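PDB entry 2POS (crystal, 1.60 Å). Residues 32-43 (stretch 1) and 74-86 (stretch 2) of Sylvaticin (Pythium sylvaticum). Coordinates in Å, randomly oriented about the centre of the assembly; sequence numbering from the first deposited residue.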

# COMPACT_ATOMS: atom_id res chain seq x y z
N GLY A 32 -7.82 -9.42 -1.88
CA GLY A 32 -8.60 -9.12 -0.68
C GLY A 32 -7.96 -8.07 0.21
O GLY A 32 -8.54 -7.68 1.23
N TRP A 33 -6.74 -7.65 -0.14
CA TRP A 33 -6.05 -6.56 0.56
C TRP A 33 -6.51 -5.22 0.02
O TRP A 33 -6.56 -5.02 -1.19
CB TRP A 33 -4.53 -6.67 0.42
CG TRP A 33 -3.78 -5.47 0.93
CD1 TRP A 33 -3.57 -5.13 2.23
CD2 TRP A 33 -3.15 -4.45 0.15
NE1 TRP A 33 -2.84 -3.97 2.32
CE2 TRP A 33 -2.57 -3.53 1.05
CE3 TRP A 33 -3.01 -4.23 -1.23
CZ2 TRP A 33 -1.86 -2.40 0.62
CZ3 TRP A 33 -2.31 -3.10 -1.66
CH2 TRP A 33 -1.74 -2.21 -0.74
N GLN A 34 -6.81 -4.29 0.92
CA GLN A 34 -7.27 -2.97 0.52
C GLN A 34 -6.25 -1.88 0.82
O GLN A 34 -5.71 -1.81 1.93
CB GLN A 34 -8.62 -2.63 1.17
CG GLN A 34 -9.68 -3.74 1.08
CD GLN A 34 -9.98 -4.19 -0.35
OE1 GLN A 34 -10.05 -5.40 -0.64
NE2 GLN A 34 -10.18 -3.23 -1.25
N MET A 35 -6.01 -1.02 -0.17
CA MET A 35 -5.18 0.17 -0.03
C MET A 35 -6.08 1.39 0.18
O MET A 35 -5.74 2.28 0.96
CB MET A 35 -4.29 0.36 -1.27
CG MET A 35 -3.36 1.58 -1.24
SD MET A 35 -2.02 1.45 -0.02
CE MET A 35 -2.50 2.68 1.20
N LEU A 36 -7.21 1.45 -0.52
CA LEU A 36 -8.17 2.54 -0.35
C LEU A 36 -9.59 2.00 -0.09
O LEU A 36 -10.21 1.43 -0.99
CB LEU A 36 -8.20 3.46 -1.58
CG LEU A 36 -6.92 4.18 -2.02
CD1 LEU A 36 -7.21 5.01 -3.26
CD2 LEU A 36 -6.37 5.05 -0.91
N PRO A 37 -10.10 2.16 1.14
CA PRO A 37 -9.45 2.68 2.34
C PRO A 37 -8.39 1.70 2.82
O PRO A 37 -8.52 0.50 2.58
CB PRO A 37 -10.59 2.76 3.37
CG PRO A 37 -11.84 2.50 2.64
CD PRO A 37 -11.50 1.76 1.40
N PRO A 38 -7.34 2.19 3.50
CA PRO A 38 -6.26 1.28 3.88
C PRO A 38 -6.65 0.28 4.97
O PRO A 38 -7.13 0.68 6.04
CB PRO A 38 -5.16 2.23 4.38
CG PRO A 38 -5.89 3.44 4.85
CD PRO A 38 -7.09 3.58 3.93
N ALA A 39 -6.43 -1.01 4.69
CA ALA A 39 -6.60 -2.07 5.69
C ALA A 39 -5.36 -2.28 6.54
O ALA A 39 -5.43 -2.93 7.59
CB ALA A 39 -6.99 -3.36 5.01
N GLY A 40 -4.23 -1.74 6.08
CA GLY A 40 -2.94 -1.96 6.75
C GLY A 40 -2.00 -2.80 5.91
O GLY A 40 -2.01 -2.72 4.68
N TYR A 41 -1.16 -3.60 6.57
CA TYR A 41 -0.24 -4.46 5.85
C TYR A 41 -0.96 -5.71 5.40
O TYR A 41 -1.83 -6.21 6.13
CB TYR A 41 0.97 -4.83 6.71
CG TYR A 41 1.79 -3.64 7.15
CD1 TYR A 41 1.71 -3.18 8.46
CD2 TYR A 41 2.62 -2.98 6.25
CE1 TYR A 41 2.45 -2.08 8.86
CE2 TYR A 41 3.36 -1.87 6.64
CZ TYR A 41 3.27 -1.43 7.95
OH TYR A 41 4.01 -0.35 8.35
N PRO A 42 -0.62 -6.23 4.20
CA PRO A 42 -1.24 -7.47 3.74
C PRO A 42 -0.93 -8.60 4.72
O PRO A 42 0.18 -8.67 5.25
CB PRO A 42 -0.53 -7.74 2.41
CG PRO A 42 0.00 -6.42 1.97
CD PRO A 42 0.34 -5.69 3.22
N THR A 43 -1.93 -9.45 4.97
CA THR A 43 -1.72 -10.69 5.71
C THR A 43 -0.90 -11.63 4.82
O THR A 43 -0.79 -11.40 3.61
CB THR A 43 -3.06 -11.36 6.06
OG1 THR A 43 -3.74 -11.75 4.86
CG2 THR A 43 -3.94 -10.42 6.88
N VAL A 74 -2.23 7.01 9.90
CA VAL A 74 -3.25 6.59 10.86
C VAL A 74 -4.63 6.76 10.24
O VAL A 74 -5.03 7.88 9.92
CB VAL A 74 -3.15 7.43 12.16
CG1 VAL A 74 -4.27 7.06 13.14
CG2 VAL A 74 -1.80 7.25 12.80
N PHE A 75 -5.34 5.65 10.09
CA PHE A 75 -6.70 5.64 9.54
C PHE A 75 -7.60 4.86 10.49
O PHE A 75 -7.73 3.64 10.38
CB PHE A 75 -6.71 5.04 8.13
CG PHE A 75 -8.05 5.11 7.45
CD1 PHE A 75 -8.49 6.29 6.88
CD2 PHE A 75 -8.86 3.98 7.38
CE1 PHE A 75 -9.74 6.36 6.26
CE2 PHE A 75 -10.10 4.04 6.77
CZ PHE A 75 -10.54 5.23 6.21
N GLY A 76 -8.21 5.56 11.45
CA GLY A 76 -8.88 4.89 12.57
C GLY A 76 -7.87 4.09 13.38
O GLY A 76 -6.85 4.63 13.81
N ASP A 77 -8.15 2.81 13.56
CA ASP A 77 -7.24 1.90 14.26
C ASP A 77 -6.16 1.31 13.36
O ASP A 77 -5.25 0.63 13.83
CB ASP A 77 -8.03 0.79 14.95
CG ASP A 77 -8.74 1.27 16.18
OD1 ASP A 77 -8.48 2.43 16.58
OD2 ASP A 77 -9.54 0.50 16.76
N VAL A 78 -6.27 1.59 12.06
CA VAL A 78 -5.30 1.12 11.08
C VAL A 78 -4.08 2.03 11.10
O VAL A 78 -4.21 3.26 11.02
CB VAL A 78 -5.90 1.05 9.65
CG1 VAL A 78 -4.82 0.70 8.62
CG2 VAL A 78 -7.04 0.04 9.62
N ARG A 79 -2.91 1.42 11.24
CA ARG A 79 -1.65 2.15 11.24
C ARG A 79 -0.68 1.43 10.33
O ARG A 79 -0.42 0.23 10.50
CB ARG A 79 -1.08 2.22 12.66
CG ARG A 79 -1.92 3.00 13.65
CD ARG A 79 -1.46 2.74 15.07
NE ARG A 79 -0.01 2.91 15.22
CZ ARG A 79 0.59 4.07 15.48
NH1 ARG A 79 -0.12 5.18 15.62
NH2 ARG A 79 1.91 4.11 15.59
N LEU A 80 -0.16 2.14 9.34
CA LEU A 80 0.86 1.56 8.49
C LEU A 80 1.80 2.63 7.97
O LEU A 80 1.44 3.80 7.85
CB LEU A 80 0.25 0.79 7.31
CG LEU A 80 -0.20 1.62 6.10
CD1 LEU A 80 -0.48 0.72 4.91
CD2 LEU A 80 -1.41 2.48 6.44
N ASN A 81 3.01 2.20 7.68
CA ASN A 81 3.99 3.03 7.00
C ASN A 81 3.98 2.63 5.52
O ASN A 81 4.44 1.55 5.15
CB ASN A 81 5.36 2.77 7.63
CG ASN A 81 6.45 3.62 7.05
OD1 ASN A 81 6.51 3.85 5.84
ND2 ASN A 81 7.36 4.08 7.91
N VAL A 82 3.41 3.50 4.69
CA VAL A 82 3.23 3.21 3.27
C VAL A 82 4.56 3.05 2.53
O VAL A 82 4.68 2.22 1.64
CB VAL A 82 2.36 4.29 2.56
CG1 VAL A 82 2.28 4.01 1.06
CG2 VAL A 82 0.97 4.33 3.15
N LYS A 83 5.57 3.84 2.90
CA LYS A 83 6.89 3.71 2.28
C LYS A 83 7.51 2.35 2.59
O LYS A 83 8.09 1.70 1.72
CB LYS A 83 7.81 4.86 2.69
CG LYS A 83 9.05 4.98 1.81
CD LYS A 83 9.92 6.15 2.23
CE LYS A 83 11.17 6.20 1.38
NZ LYS A 83 12.09 7.28 1.84
N LYS A 84 7.39 1.91 3.85
CA LYS A 84 7.82 0.57 4.23
C LYS A 84 7.12 -0.48 3.39
O LYS A 84 7.76 -1.35 2.80
CB LYS A 84 7.54 0.34 5.71
CG LYS A 84 7.89 -1.06 6.21
CD LYS A 84 7.59 -1.12 7.69
CE LYS A 84 8.01 -2.43 8.30
NZ LYS A 84 7.64 -2.42 9.74
N LEU A 85 5.79 -0.38 3.32
CA LEU A 85 4.98 -1.34 2.58
C LEU A 85 5.50 -1.51 1.17
O LEU A 85 5.77 -2.64 0.71
CB LEU A 85 3.52 -0.86 2.55
CG LEU A 85 2.60 -1.53 1.51
CD1 LEU A 85 2.28 -2.93 1.95
CD2 LEU A 85 1.32 -0.70 1.31
N VAL A 86 5.67 -0.39 0.46
CA VAL A 86 5.96 -0.48 -0.97
C VAL A 86 7.42 -0.84 -1.24
O VAL A 86 7.71 -1.47 -2.24
CB VAL A 86 5.53 0.79 -1.77
CG1 VAL A 86 4.04 1.00 -1.63
CG2 VAL A 86 6.31 2.03 -1.34
O HOH W 1 -1.20 -2.19 9.78

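Stretch 1 has no regular secondary structure and lies along a hairpin-like turn, a short strand and the start of a helix in stretch 2. The contact buries 645 Å², both sides summed, and most of it is apolar.

Near the type II' turn, Pro38 fits against Phe75. Pro38 CD sits 4.0 Å from the centroid of the Phe75 ring, 14° off the normal, so this atom sits over one face of the ring in a CH-pi contact. Pro37 follows a cis peptide bond and adds to this patch, with CB 3.7 Å from Phe75 CE2.

Val78 CG1 is a small bump set against the backbone of stretch 1. Val78 CG1 lies 3.5 Å from Pro38 O and 3.6 Å from Gly40 N. An ideal CB on Gly40 would be 3.8 Å from Val78 CG1, a normal contact, so Val78 does not demand a glycine. The backbone angles do: a CB would be jammed against the carbonyl O of Ala39.

Tyr41 gives up the largest area, 115 Å². Its ring lies over Leu80, with Leu80 CB 4.0 Å from the Tyr41 ring centroid and over one face. Leu80 CD1 is 3.8 Å from Gly40 O, and Leu80 CD2 is 4.3 Å from Pro38 CB. Asn81 N donates to Tyr41 OH at 2.8 Å, with a nearly straight angle of 171°. This is the only direct hydrogen bond between the stretches, and it falls at the N-cap of the helix. A water donates to Arg79 O at 2.6 Å.

Leu85 is the main knob from the helix, and its end sits among Trp33, Met35 and Pro42. Leu85 CD1 reaches Pro42 CD at 3.6 Å. Leu85 CD2 meets Trp33 CZ2 at 3.7 Å and Met35 SD at 4.2 Å. Trp33 NE1 donates to Gly40 O at 2.8 Å.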